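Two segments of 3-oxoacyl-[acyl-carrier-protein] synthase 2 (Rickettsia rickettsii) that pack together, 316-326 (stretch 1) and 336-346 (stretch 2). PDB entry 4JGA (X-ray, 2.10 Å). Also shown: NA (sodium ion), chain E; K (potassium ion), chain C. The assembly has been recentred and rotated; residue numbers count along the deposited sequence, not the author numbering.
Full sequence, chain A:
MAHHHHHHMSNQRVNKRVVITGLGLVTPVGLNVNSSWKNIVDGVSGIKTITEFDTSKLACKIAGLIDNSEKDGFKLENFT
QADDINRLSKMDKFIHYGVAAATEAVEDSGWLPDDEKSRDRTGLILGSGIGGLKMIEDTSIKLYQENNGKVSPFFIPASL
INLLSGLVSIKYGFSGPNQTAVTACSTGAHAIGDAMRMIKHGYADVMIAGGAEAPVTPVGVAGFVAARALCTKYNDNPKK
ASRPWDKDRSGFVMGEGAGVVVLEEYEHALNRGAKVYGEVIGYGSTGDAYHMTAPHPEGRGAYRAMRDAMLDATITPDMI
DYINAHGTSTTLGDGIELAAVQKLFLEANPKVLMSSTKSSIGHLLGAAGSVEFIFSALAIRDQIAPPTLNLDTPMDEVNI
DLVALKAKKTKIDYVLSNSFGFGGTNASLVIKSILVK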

# COMPACT_ATOMS: atom_id res chain seq x y z
N THR A 316 5.64 28.56 10.80
CA THR A 316 5.06 29.52 9.86
C THR A 316 5.89 29.48 8.57
O THR A 316 7.01 28.97 8.56
CB THR A 316 5.04 30.92 10.47
OG1 THR A 316 6.33 31.23 10.98
CG2 THR A 316 4.02 31.01 11.64
N PRO A 317 5.32 29.96 7.45
CA PRO A 317 6.02 29.73 6.17
C PRO A 317 7.35 30.47 6.00
O PRO A 317 8.19 30.02 5.24
CB PRO A 317 4.99 30.19 5.14
CG PRO A 317 3.67 29.96 5.81
CD PRO A 317 3.92 30.36 7.24
N ASP A 318 7.56 31.57 6.72
CA ASP A 318 8.85 32.27 6.73
C ASP A 318 9.99 31.39 7.25
O ASP A 318 11.15 31.65 6.97
CB ASP A 318 8.76 33.52 7.60
CG ASP A 318 8.32 33.19 9.02
OD1 ASP A 318 7.20 32.68 9.17
OD2 ASP A 318 9.09 33.38 9.96
N MET A 319 9.65 30.34 8.00
CA MET A 319 10.66 29.53 8.66
C MET A 319 11.32 28.49 7.72
O MET A 319 12.43 28.05 7.99
CB MET A 319 10.08 28.85 9.90
CG MET A 319 9.83 29.83 11.05
SD MET A 319 8.84 29.12 12.38
CE MET A 319 10.02 27.90 13.01
N ILE A 320 10.63 28.08 6.66
CA ILE A 320 11.19 27.14 5.68
C ILE A 320 12.41 27.81 5.02
O ILE A 320 12.35 28.98 4.65
CB ILE A 320 10.17 26.79 4.61
CG1 ILE A 320 9.01 26.00 5.23
CG2 ILE A 320 10.79 26.00 3.47
CD1 ILE A 320 9.41 24.68 5.83
N ASP A 321 13.50 27.07 4.87
CA ASP A 321 14.69 27.59 4.13
C ASP A 321 14.84 27.02 2.72
O ASP A 321 15.30 27.70 1.80
CB ASP A 321 15.94 27.30 4.94
CG ASP A 321 15.94 28.00 6.27
OD1 ASP A 321 15.67 29.22 6.32
OD2 ASP A 321 16.21 27.31 7.29
N TYR A 322 14.46 25.75 2.57
CA TYR A 322 14.64 25.05 1.31
C TYR A 322 13.46 24.11 1.09
O TYR A 322 12.96 23.51 2.05
CB TYR A 322 15.98 24.28 1.27
CG TYR A 322 16.07 23.29 0.13
CD1 TYR A 322 16.17 23.73 -1.19
CD2 TYR A 322 16.02 21.91 0.36
CE1 TYR A 322 16.24 22.83 -2.23
CE2 TYR A 322 16.10 21.01 -0.70
CZ TYR A 322 16.20 21.48 -1.99
OH TYR A 322 16.24 20.61 -3.07
N ILE A 323 13.03 24.02 -0.17
CA ILE A 323 11.94 23.18 -0.61
C ILE A 323 12.47 22.25 -1.70
O ILE A 323 13.01 22.69 -2.72
CB ILE A 323 10.78 23.99 -1.21
CG1 ILE A 323 10.27 24.99 -0.19
CG2 ILE A 323 9.67 23.07 -1.74
CD1 ILE A 323 9.29 25.97 -0.75
N ASN A 324 12.34 20.95 -1.45
CA ASN A 324 12.62 19.96 -2.46
C ASN A 324 11.29 19.66 -3.12
O ASN A 324 10.40 18.99 -2.54
CB ASN A 324 13.26 18.70 -1.88
CG ASN A 324 13.73 17.75 -2.98
OD1 ASN A 324 12.93 16.92 -3.47
ND2 ASN A 324 15.01 17.88 -3.41
N ALA A 325 11.13 20.20 -4.32
CA ALA A 325 9.90 20.16 -5.05
C ALA A 325 9.60 18.73 -5.55
O ALA A 325 10.48 17.86 -5.55
CB ALA A 325 10.00 21.12 -6.22
N HIS A 326 8.35 18.49 -5.91
CA HIS A 326 8.02 17.34 -6.70
C HIS A 326 8.64 17.51 -8.09
O HIS A 326 9.46 16.69 -8.51
CB HIS A 326 6.51 17.15 -6.80
CG HIS A 326 6.11 15.83 -7.38
ND1 HIS A 326 6.63 14.64 -6.92
CD2 HIS A 326 5.26 15.51 -8.39
CE1 HIS A 326 6.10 13.64 -7.60
NE2 HIS A 326 5.27 14.14 -8.50
N ILE A 336 1.73 24.34 -11.84
CA ILE A 336 0.80 24.25 -10.74
C ILE A 336 1.52 24.27 -9.39
O ILE A 336 1.11 25.00 -8.47
CB ILE A 336 -0.09 23.01 -10.89
CG1 ILE A 336 -1.08 23.25 -12.05
CG2 ILE A 336 -0.85 22.74 -9.61
CD1 ILE A 336 -1.66 21.95 -12.60
N GLU A 337 2.60 23.49 -9.30
CA GLU A 337 3.39 23.45 -8.07
C GLU A 337 4.05 24.81 -7.83
O GLU A 337 4.02 25.33 -6.72
CB GLU A 337 4.46 22.36 -8.11
CG GLU A 337 5.27 22.30 -6.82
CD GLU A 337 6.24 21.15 -6.76
OE1 GLU A 337 6.65 20.69 -7.84
OE2 GLU A 337 6.62 20.71 -5.64
N LEU A 338 4.60 25.39 -8.87
CA LEU A 338 5.22 26.70 -8.72
C LEU A 338 4.23 27.75 -8.18
O LEU A 338 4.57 28.53 -7.28
CB LEU A 338 5.81 27.16 -10.05
CG LEU A 338 6.44 28.55 -10.04
CD1 LEU A 338 7.73 28.52 -9.26
CD2 LEU A 338 6.69 29.06 -11.44
N ALA A 339 3.02 27.79 -8.74
CA ALA A 339 2.02 28.79 -8.34
C ALA A 339 1.57 28.51 -6.92
O ALA A 339 1.46 29.45 -6.12
CB ALA A 339 0.83 28.84 -9.31
N ALA A 340 1.35 27.25 -6.57
CA ALA A 340 1.00 26.91 -5.18
C ALA A 340 2.11 27.31 -4.16
O ALA A 340 1.84 27.89 -3.13
CB ALA A 340 0.67 25.42 -5.04
N VAL A 341 3.37 26.99 -4.50
CA VAL A 341 4.51 27.41 -3.70
C VAL A 341 4.61 28.93 -3.53
O VAL A 341 4.74 29.44 -2.42
CB VAL A 341 5.82 26.81 -4.27
CG1 VAL A 341 7.03 27.47 -3.64
CG2 VAL A 341 5.83 25.30 -4.05
N GLN A 342 4.49 29.65 -4.64
CA GLN A 342 4.60 31.11 -4.57
C GLN A 342 3.43 31.76 -3.78
O GLN A 342 3.65 32.68 -3.01
CB GLN A 342 4.83 31.71 -5.98
CG GLN A 342 6.22 31.31 -6.45
CD GLN A 342 6.66 31.85 -7.79
OE1 GLN A 342 7.85 31.98 -8.04
NE2 GLN A 342 5.71 32.13 -8.68
N LYS A 343 2.23 31.22 -3.95
CA LYS A 343 1.07 31.67 -3.19
C LYS A 343 1.36 31.55 -1.71
O LYS A 343 1.13 32.47 -0.95
CB LYS A 343 -0.15 30.79 -3.52
CG LYS A 343 -1.51 31.31 -3.04
CD LYS A 343 -2.33 31.70 -4.28
CE LYS A 343 -3.65 32.40 -3.94
NZ LYS A 343 -3.47 33.85 -3.72
N LEU A 344 1.89 30.40 -1.31
CA LEU A 344 2.14 30.13 0.10
C LEU A 344 3.37 30.87 0.66
O LEU A 344 3.34 31.29 1.84
CB LEU A 344 2.33 28.62 0.26
CG LEU A 344 2.13 27.94 1.58
CD1 LEU A 344 0.86 28.36 2.30
CD2 LEU A 344 2.13 26.43 1.29
N PHE A 345 4.41 31.04 -0.16
CA PHE A 345 5.70 31.48 0.36
C PHE A 345 6.20 32.84 -0.09
O PHE A 345 7.02 33.45 0.60
CB PHE A 345 6.78 30.46 0.00
CG PHE A 345 6.66 29.17 0.78
CD1 PHE A 345 7.15 29.10 2.07
CD2 PHE A 345 6.07 28.06 0.21
CE1 PHE A 345 7.02 27.93 2.80
CE2 PHE A 345 5.94 26.88 0.92
CZ PHE A 345 6.43 26.81 2.21
N LEU A 346 5.71 33.35 -1.22
CA LEU A 346 6.36 34.52 -1.81
C LEU A 346 6.35 35.78 -0.89
O LEU A 346 7.40 36.42 -0.70
CB LEU A 346 5.77 34.79 -3.19
CG LEU A 346 6.34 35.99 -3.97
CD1 LEU A 346 7.84 35.80 -4.20
CD2 LEU A 346 5.58 36.17 -5.29
NA NA E . 13.80 30.97 6.47
K K C . 10.29 16.34 -3.18
O HOH W 1 14.20 31.60 4.01
O HOH W 2 13.10 33.80 6.87

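The contact between the two stretches centres on the aromatic ring of Phe345, which lies near the C-terminal part of the helix in stretch 2. Its CA-to-CB bond points sideways, but with chi1 at -71° (m) the ring comes nearer to stretch 1. Ile323, from the short strand, covers one face: its CD1 sits 4.1 Å from the centroid of the Phe345 ring, 20° off the ring normal, a CH-pi contact. The same methyl reaches Val341, one helical turn earlier, with Ile323 CD1 4.0 Å from Val341 CG1, so a single extended isoleucine side chain (chi1 m, chi2 t) bridges two successive turns of the helix. Ile320 CG1 approaches Phe345 CE1 at 3.7 Å, adding a further aliphatic contact to the ring.

Pro317 packs against the end of this cluster, where the backbones come closest in register, Pro317 CA lying 6.1 Å from Phe345 CA. Pro317 CB lies 3.8 Å from Phe345 CE1 and also 3.8 Å from Leu344 O, while Pro317 O meets the ring edge, 3.4 Å from Phe345 CE1; the electropositive rim of an aromatic ring suits a carbonyl oxygen there.

The helix and stretch 1 run in opposite senses, so the register passes from Pro317 and Phe345 through Ile323 and Val341 to His326 and Glu337. At this last pair the contact turns polar. The side chain of Glu337, extended through chi1 and chi2 (both t), carries its carboxylate to the backbone beyond the strand, where His326 N donates a hydrogen bond to Glu337 OE2 at 2.8 Å with an angle of 157°. Ala325 packs beside this acceptor, its CB 3.5 Å from Glu337 OE2. On the stretch 1 side, Asn324 O and Ala325 O bind the potassium ion at 2.7 and 2.8 Å from K.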